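Local coordinates for sensor protein CzcS (Pseudomonas aeruginosa, PDB 5GPO), which senses zinc as the histidine kinase of a two-component system, its zinc-responsive sensor domain present here, and thereby promotes metal detoxification and antibiotic resistance, at the interface of chains A and B. Numbering follows the deposited sequence. Chains: chain A/B, Sensor protein CzcS.

The interface of chains A and B. Residues chain A 106-108, 124, 126; chain B 13, 16-17.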
loop_
_atom_site.group_PDB
_atom_site.type_symbol
_atom_site.label_atom_id
_atom_site.label_comp_id
_atom_site.label_asym_id
_atom_site.label_seq_id
_atom_site.Cartn_x
_atom_site.Cartn_y
_atom_site.Cartn_z
ATOM N N LEU A 106 -2.506 15.261 2.255
ATOM C CA LEU A 106 -2.008 15.809 1.012
ATOM C C LEU A 106 -2.590 14.940 -0.090
ATOM O O LEU A 106 -2.608 13.716 0.035
ATOM C CB LEU A 106 -0.478 15.821 0.970
ATOM C CG LEU A 106 0.152 16.133 -0.393
ATOM C CD1 LEU A 106 -0.262 17.519 -0.886
ATOM C CD2 LEU A 106 1.681 16.001 -0.391
ATOM N N SER A 107 -3.150 15.571 -1.112
ATOM C CA SER A 107 -3.705 14.846 -2.238
ATOM C C SER A 107 -3.194 15.441 -3.540
ATOM O O SER A 107 -2.714 16.573 -3.594
ATOM C CB SER A 107 -5.243 14.870 -2.224
ATOM O OG SER A 107 -5.728 14.398 -0.981
ATOM N N ILE A 108 -3.318 14.649 -4.597
ATOM C CA ILE A 108 -2.887 15.057 -5.923
ATOM C C ILE A 108 -3.860 14.441 -6.911
ATOM O O ILE A 108 -4.268 13.285 -6.759
ATOM C CB ILE A 108 -1.421 14.658 -6.212
ATOM C CG1 ILE A 108 -0.983 15.270 -7.522
ATOM C CG2 ILE A 108 -1.218 13.117 -6.246
ATOM C CD1 ILE A 108 0.458 14.985 -7.849
ATOM N N LEU A 124 -5.352 10.847 -5.674
ATOM C CA LEU A 124 -4.509 10.053 -4.772
ATOM C C LEU A 124 -4.271 10.879 -3.518
ATOM O O LEU A 124 -3.732 11.983 -3.604
ATOM C CB LEU A 124 -3.177 9.691 -5.427
ATOM C CG LEU A 124 -2.145 9.067 -4.487
ATOM C CD1 LEU A 124 -2.612 7.721 -3.967
ATOM C CD2 LEU A 124 -0.810 8.996 -5.217
ATOM N N SER A 126 -2.919 11.133 0.702
ATOM C CA SER A 126 -1.909 10.650 1.632
ATOM C C SER A 126 -2.108 11.340 2.972
ATOM O O SER A 126 -2.363 12.549 3.016
ATOM C CB SER A 126 -0.495 10.928 1.107
ATOM O OG SER A 126 0.496 10.537 2.056
ATOM N N LEU B 13 4.532 12.623 -3.554
ATOM C CA LEU B 13 3.200 12.187 -3.957
ATOM C C LEU B 13 3.033 12.250 -5.474
ATOM O O LEU B 13 2.346 11.400 -6.053
ATOM C CB LEU B 13 2.122 13.005 -3.240
ATOM C CG LEU B 13 0.758 12.320 -3.120
ATOM C CD1 LEU B 13 0.872 11.039 -2.350
ATOM C CD2 LEU B 13 -0.255 13.265 -2.466
ATOM N N LYS B 16 4.263 9.057 -6.993
ATOM C CA LYS B 16 3.335 7.933 -6.869
ATOM C C LYS B 16 2.226 8.024 -7.905
ATOM O O LYS B 16 1.837 7.012 -8.506
ATOM C CB LYS B 16 2.719 7.874 -5.466
ATOM C CG LYS B 16 3.642 7.413 -4.354
ATOM C CD LYS B 16 2.873 7.243 -3.039
ATOM C CE LYS B 16 3.750 6.594 -1.993
ATOM N NZ LYS B 16 5.013 7.361 -1.764
ATOM N N LEU B 17 1.690 9.229 -8.110
ATOM C CA LEU B 17 0.667 9.421 -9.130
ATOM C C LEU B 17 1.193 9.037 -10.507
ATOM O O LEU B 17 0.468 8.459 -11.319
ATOM C CB LEU B 17 0.192 10.874 -9.136
ATOM C CG LEU B 17 -0.970 11.139 -10.094
ATOM C CD1 LEU B 17 -2.187 10.386 -9.602
ATOM C CD2 LEU B 17 -1.263 12.653 -10.152
#
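B:Leu13, on helix 7-25 of chain B, plugs its isobutyl fork into the face of two strands of chain A, 104-113 and 119-127. Of the residues in this patch it buries the most surface, 75 Å² of the 205 Å² hidden in total. Its two methyls divide the work. CD2 lies over the first strand, 3.6 Å from CG of A:Leu106, and also rests on the backbone there, near the carbonyl oxygen of A:Leu106 and the alpha carbon of A:Ser107. CD1 turns to the second strand, 3.7 Å from CB of A:Ser126, and meets CD2 of A:Leu124 a little farther off. With CG of B:Leu13 turned away from the backbone N (chi1 -156°), the fork extends from the helix into the groove between A:Leu106, A:Ile108, A:Leu124 and A:Ser126.

A:Ile108 bridges successive turns of the helix by using different branches. Its CG2 methyl sits 3.8 Å from CG of B:Leu13, the two side chains running past one another in opposite senses. Its other branch, with CG1 opposite the backbone N (chi1 -172°), reaches on to B:Leu17, where CD1 lies 3.7 Å from CD2 of that leucine. These side chains meet at a slant, and CB of B:Leu17 packs against CG2 as well, so both branches of the isoleucine are engaged.

On the other flank, A:Leu124 hides 48 Å² and pushes CD2 against the helix backbone between B:Lys16 and B:Leu17, 3.8 Å from the amide N of B:Leu17. The helix-strand packing is one half of a two-fold pair joining the two sensor domains; the structure alone does not show whether the full-length kinase dimerises this way.

Toward the polar rim, B:Lys16 contributes its aliphatic base, while the extended run of its chain leads NZ away from the leucines. Its CB lies 3.7 Å from CD2 of A:Leu124, the side chains crossing nearly at right angles.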